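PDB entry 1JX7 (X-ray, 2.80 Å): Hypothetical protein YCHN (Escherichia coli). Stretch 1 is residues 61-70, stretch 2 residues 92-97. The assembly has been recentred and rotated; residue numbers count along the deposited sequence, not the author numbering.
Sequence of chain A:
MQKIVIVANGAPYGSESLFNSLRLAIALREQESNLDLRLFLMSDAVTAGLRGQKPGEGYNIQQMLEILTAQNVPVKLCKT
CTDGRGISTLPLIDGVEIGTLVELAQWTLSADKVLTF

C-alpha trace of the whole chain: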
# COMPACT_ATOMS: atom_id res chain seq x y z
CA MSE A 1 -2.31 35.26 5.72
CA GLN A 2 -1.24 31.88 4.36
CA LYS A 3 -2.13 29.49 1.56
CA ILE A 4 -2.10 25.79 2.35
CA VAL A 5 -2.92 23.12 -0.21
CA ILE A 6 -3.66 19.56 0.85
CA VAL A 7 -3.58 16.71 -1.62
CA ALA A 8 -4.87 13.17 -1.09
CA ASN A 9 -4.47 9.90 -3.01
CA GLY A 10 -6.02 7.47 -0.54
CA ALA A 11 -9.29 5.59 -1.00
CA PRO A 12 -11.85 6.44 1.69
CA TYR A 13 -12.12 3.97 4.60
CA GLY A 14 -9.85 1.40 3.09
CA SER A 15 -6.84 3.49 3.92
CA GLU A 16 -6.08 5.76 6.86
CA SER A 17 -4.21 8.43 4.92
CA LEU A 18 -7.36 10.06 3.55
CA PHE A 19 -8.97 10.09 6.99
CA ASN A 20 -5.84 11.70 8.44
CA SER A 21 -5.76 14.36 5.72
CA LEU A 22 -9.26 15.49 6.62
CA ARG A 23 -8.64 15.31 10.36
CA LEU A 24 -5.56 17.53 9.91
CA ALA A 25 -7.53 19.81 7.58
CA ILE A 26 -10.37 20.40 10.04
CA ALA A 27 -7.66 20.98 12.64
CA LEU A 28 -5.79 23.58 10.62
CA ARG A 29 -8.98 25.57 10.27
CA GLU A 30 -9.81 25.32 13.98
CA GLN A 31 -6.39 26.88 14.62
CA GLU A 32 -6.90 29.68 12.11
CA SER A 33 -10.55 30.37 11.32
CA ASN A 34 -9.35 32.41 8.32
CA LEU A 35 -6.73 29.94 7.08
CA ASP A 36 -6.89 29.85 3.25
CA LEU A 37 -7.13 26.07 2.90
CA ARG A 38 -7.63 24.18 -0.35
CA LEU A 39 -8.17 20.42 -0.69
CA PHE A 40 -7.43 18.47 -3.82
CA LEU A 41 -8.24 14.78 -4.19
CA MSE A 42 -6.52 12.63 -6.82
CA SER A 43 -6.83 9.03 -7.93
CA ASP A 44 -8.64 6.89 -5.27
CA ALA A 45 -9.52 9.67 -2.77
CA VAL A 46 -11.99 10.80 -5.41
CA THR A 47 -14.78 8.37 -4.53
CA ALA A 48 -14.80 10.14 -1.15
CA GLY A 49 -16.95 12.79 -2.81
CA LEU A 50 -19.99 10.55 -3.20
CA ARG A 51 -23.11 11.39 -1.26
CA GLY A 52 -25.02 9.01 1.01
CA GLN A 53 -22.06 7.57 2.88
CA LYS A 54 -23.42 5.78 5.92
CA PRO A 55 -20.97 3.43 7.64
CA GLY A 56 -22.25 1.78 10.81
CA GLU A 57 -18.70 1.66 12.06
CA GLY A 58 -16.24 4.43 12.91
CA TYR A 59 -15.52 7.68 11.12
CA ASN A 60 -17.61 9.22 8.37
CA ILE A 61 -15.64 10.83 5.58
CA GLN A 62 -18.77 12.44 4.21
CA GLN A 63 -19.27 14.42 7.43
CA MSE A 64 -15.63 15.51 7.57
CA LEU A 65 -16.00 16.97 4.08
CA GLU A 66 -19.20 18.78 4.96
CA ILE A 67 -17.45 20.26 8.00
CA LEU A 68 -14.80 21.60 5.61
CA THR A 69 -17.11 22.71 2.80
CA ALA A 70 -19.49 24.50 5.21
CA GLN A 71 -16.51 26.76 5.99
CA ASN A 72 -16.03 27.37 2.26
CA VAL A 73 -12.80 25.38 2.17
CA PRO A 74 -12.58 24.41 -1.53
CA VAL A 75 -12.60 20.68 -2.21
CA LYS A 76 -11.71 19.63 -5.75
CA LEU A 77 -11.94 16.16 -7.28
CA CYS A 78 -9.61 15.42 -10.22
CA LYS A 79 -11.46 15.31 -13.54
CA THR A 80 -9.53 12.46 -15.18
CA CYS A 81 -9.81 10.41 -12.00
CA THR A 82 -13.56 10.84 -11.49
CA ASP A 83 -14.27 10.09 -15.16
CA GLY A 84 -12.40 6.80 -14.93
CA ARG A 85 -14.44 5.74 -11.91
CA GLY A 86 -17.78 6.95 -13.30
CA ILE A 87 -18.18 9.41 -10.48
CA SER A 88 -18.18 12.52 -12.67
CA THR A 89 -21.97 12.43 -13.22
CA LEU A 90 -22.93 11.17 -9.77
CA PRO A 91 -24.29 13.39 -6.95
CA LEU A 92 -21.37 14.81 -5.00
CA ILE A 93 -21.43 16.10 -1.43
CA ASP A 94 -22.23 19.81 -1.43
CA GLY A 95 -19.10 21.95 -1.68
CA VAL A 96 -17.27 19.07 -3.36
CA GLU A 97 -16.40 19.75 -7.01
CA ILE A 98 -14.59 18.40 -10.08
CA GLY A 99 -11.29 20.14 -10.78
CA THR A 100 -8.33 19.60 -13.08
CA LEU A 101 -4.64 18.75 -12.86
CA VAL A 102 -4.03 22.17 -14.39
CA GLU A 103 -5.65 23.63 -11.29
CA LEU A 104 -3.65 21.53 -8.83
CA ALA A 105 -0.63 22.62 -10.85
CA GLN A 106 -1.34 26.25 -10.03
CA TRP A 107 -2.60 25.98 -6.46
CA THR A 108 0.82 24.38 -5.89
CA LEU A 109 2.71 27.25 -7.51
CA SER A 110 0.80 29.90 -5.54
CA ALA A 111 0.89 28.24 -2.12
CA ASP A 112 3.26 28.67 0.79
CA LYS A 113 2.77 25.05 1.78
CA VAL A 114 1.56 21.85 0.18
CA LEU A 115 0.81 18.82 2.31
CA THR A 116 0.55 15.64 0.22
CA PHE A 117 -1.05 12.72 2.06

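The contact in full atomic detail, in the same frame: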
# COMPACT_ATOMS: atom_id res chain seq x y z
N ILE A 61 -16.30 9.92 6.48
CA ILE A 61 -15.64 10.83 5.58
C ILE A 61 -16.57 11.87 4.98
O ILE A 61 -16.17 13.03 4.74
CB ILE A 61 -14.94 10.01 4.51
CG1 ILE A 61 -13.70 9.37 5.15
CG2 ILE A 61 -14.59 10.86 3.31
CD1 ILE A 61 -13.24 8.13 4.46
N GLN A 62 -17.82 11.49 4.77
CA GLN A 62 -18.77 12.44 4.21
C GLN A 62 -18.91 13.63 5.13
O GLN A 62 -18.82 14.77 4.69
CB GLN A 62 -20.12 11.77 4.04
CG GLN A 62 -20.82 12.18 2.78
CD GLN A 62 -22.30 12.24 2.93
OE1 GLN A 62 -22.84 13.20 3.48
NE2 GLN A 62 -22.99 11.22 2.46
N GLN A 63 -19.11 13.37 6.42
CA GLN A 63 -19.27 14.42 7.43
C GLN A 63 -18.05 15.32 7.54
O GLN A 63 -18.20 16.54 7.69
CB GLN A 63 -19.56 13.82 8.81
CG GLN A 63 -19.50 14.85 9.95
CD GLN A 63 -19.49 14.21 11.34
OE1 GLN A 63 -20.52 13.78 11.85
NE2 GLN A 63 -18.31 14.15 11.95
N MSE A 64 -16.86 14.74 7.47
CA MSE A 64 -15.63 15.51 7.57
C MSE A 64 -15.48 16.47 6.39
O MSE A 64 -14.85 17.52 6.51
CB MSE A 64 -14.42 14.56 7.67
CG MSE A 64 -14.36 13.82 9.01
SE MSE A 64 -13.08 12.58 9.08
CE MSE A 64 -13.72 11.54 7.96
N LEU A 65 -16.06 16.11 5.25
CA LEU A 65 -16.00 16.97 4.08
C LEU A 65 -17.04 18.08 4.17
O LEU A 65 -16.82 19.18 3.67
CB LEU A 65 -16.22 16.14 2.80
CG LEU A 65 -14.94 15.44 2.32
CD1 LEU A 65 -15.27 14.50 1.17
CD2 LEU A 65 -13.91 16.49 1.90
N GLU A 66 -18.16 17.79 4.81
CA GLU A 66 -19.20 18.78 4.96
C GLU A 66 -18.74 19.82 5.98
O GLU A 66 -19.02 21.02 5.84
CB GLU A 66 -20.50 18.11 5.40
CG GLU A 66 -20.88 16.99 4.45
CD GLU A 66 -22.29 16.47 4.65
OE1 GLU A 66 -22.67 16.20 5.82
OE2 GLU A 66 -23.01 16.33 3.65
N ILE A 67 -18.00 19.37 6.98
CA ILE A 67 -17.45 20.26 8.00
C ILE A 67 -16.51 21.25 7.30
O ILE A 67 -16.48 22.43 7.63
CB ILE A 67 -16.64 19.47 9.06
CG1 ILE A 67 -17.56 18.55 9.85
CG2 ILE A 67 -15.94 20.43 10.01
CD1 ILE A 67 -16.85 17.69 10.86
N LEU A 68 -15.73 20.76 6.34
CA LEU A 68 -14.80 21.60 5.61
C LEU A 68 -15.48 22.45 4.54
O LEU A 68 -15.12 23.62 4.35
CB LEU A 68 -13.71 20.76 4.96
CG LEU A 68 -12.51 20.28 5.80
CD1 LEU A 68 -11.71 19.26 5.02
CD2 LEU A 68 -11.64 21.47 6.19
N THR A 69 -16.47 21.91 3.83
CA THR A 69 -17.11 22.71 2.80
C THR A 69 -18.05 23.76 3.39
O THR A 69 -18.29 24.80 2.76
CB THR A 69 -17.89 21.84 1.75
OG1 THR A 69 -19.06 21.27 2.34
CG2 THR A 69 -16.99 20.74 1.21
N ALA A 70 -18.58 23.52 4.59
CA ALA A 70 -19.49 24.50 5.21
C ALA A 70 -18.74 25.80 5.51
O ALA A 70 -19.33 26.89 5.54
CB ALA A 70 -20.07 23.93 6.49
N LEU A 92 -22.47 14.62 -5.93
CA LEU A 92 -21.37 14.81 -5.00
C LEU A 92 -21.85 15.56 -3.78
O LEU A 92 -22.86 16.24 -3.83
CB LEU A 92 -20.23 15.63 -5.64
CG LEU A 92 -19.35 15.07 -6.78
CD1 LEU A 92 -18.89 13.66 -6.43
CD2 LEU A 92 -20.13 15.07 -8.07
N ILE A 93 -21.12 15.40 -2.69
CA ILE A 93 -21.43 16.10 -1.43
C ILE A 93 -21.38 17.57 -1.81
O ILE A 93 -20.64 17.95 -2.72
CB ILE A 93 -20.35 15.79 -0.37
CG1 ILE A 93 -20.24 14.27 -0.19
CG2 ILE A 93 -20.69 16.47 0.93
CD1 ILE A 93 -19.16 13.84 0.79
N ASP A 94 -22.16 18.39 -1.12
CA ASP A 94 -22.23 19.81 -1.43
C ASP A 94 -20.99 20.49 -2.02
O ASP A 94 -20.71 20.35 -3.20
CB ASP A 94 -22.69 20.59 -0.20
CG ASP A 94 -24.17 20.38 0.09
OD1 ASP A 94 -24.97 20.41 -0.88
OD2 ASP A 94 -24.53 20.19 1.27
N GLY A 95 -20.27 21.24 -1.19
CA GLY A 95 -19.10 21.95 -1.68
C GLY A 95 -18.11 21.20 -2.55
O GLY A 95 -17.27 21.81 -3.20
N VAL A 96 -18.19 19.87 -2.57
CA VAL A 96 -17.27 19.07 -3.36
C VAL A 96 -17.44 19.34 -4.85
O VAL A 96 -18.56 19.40 -5.35
CB VAL A 96 -17.49 17.58 -3.07
CG1 VAL A 96 -16.73 16.72 -4.09
CG2 VAL A 96 -17.02 17.27 -1.66
N GLU A 97 -16.34 19.50 -5.57
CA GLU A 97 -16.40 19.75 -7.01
C GLU A 97 -15.30 19.07 -7.83
O GLU A 97 -14.30 18.61 -7.30
CB GLU A 97 -16.39 21.25 -7.29
CG GLU A 97 -17.70 21.91 -6.94
CD GLU A 97 -17.65 23.41 -7.09
OE1 GLU A 97 -17.28 23.86 -8.19
OE2 GLU A 97 -17.98 24.12 -6.11

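Leu92 enters without touching the helix of residues 61-70. Ile93 makes the main apolar contact. Its CA-to-CB bond points toward the helix, and with chi1 in m and chi2 in t the chain extends so that CD1 lies 4.0 Å from Leu65 CD1 and only 3.1 Å from Gln62 CG, a tight approach for two carbons. CG2 of Ile93 meets the aliphatic part of Glu66, at 3.6 Å from its CG. Ile93 thus touches residues at positions i, i+3 and i+4 of the helix, and it loses 97 Å² to it, the largest share of any residue here.

Asp94 adds little: its CB is 4.5 Å from Thr69 OG1. At Gly95 the backbones come closest, with Gly95 CA 5.0 Å from Thr69 CA and 3.6 Å from Thr69 CB. An ideal CB built on Gly95 would fall 2.4 Å from Thr69 CB, a clash, so the approach depends on the missing side chain. Thr69 OG1 makes a weak hydrogen bond to Leu65 O (3.3 Å) within the helix.

Val96 closes the contact, its CG2 4.3 Å from Leu65 CD1 and its N 4.1 Å from Thr69 CG2. No hydrogen bond joins the stretches; packing accounts for the 313 Å² buried.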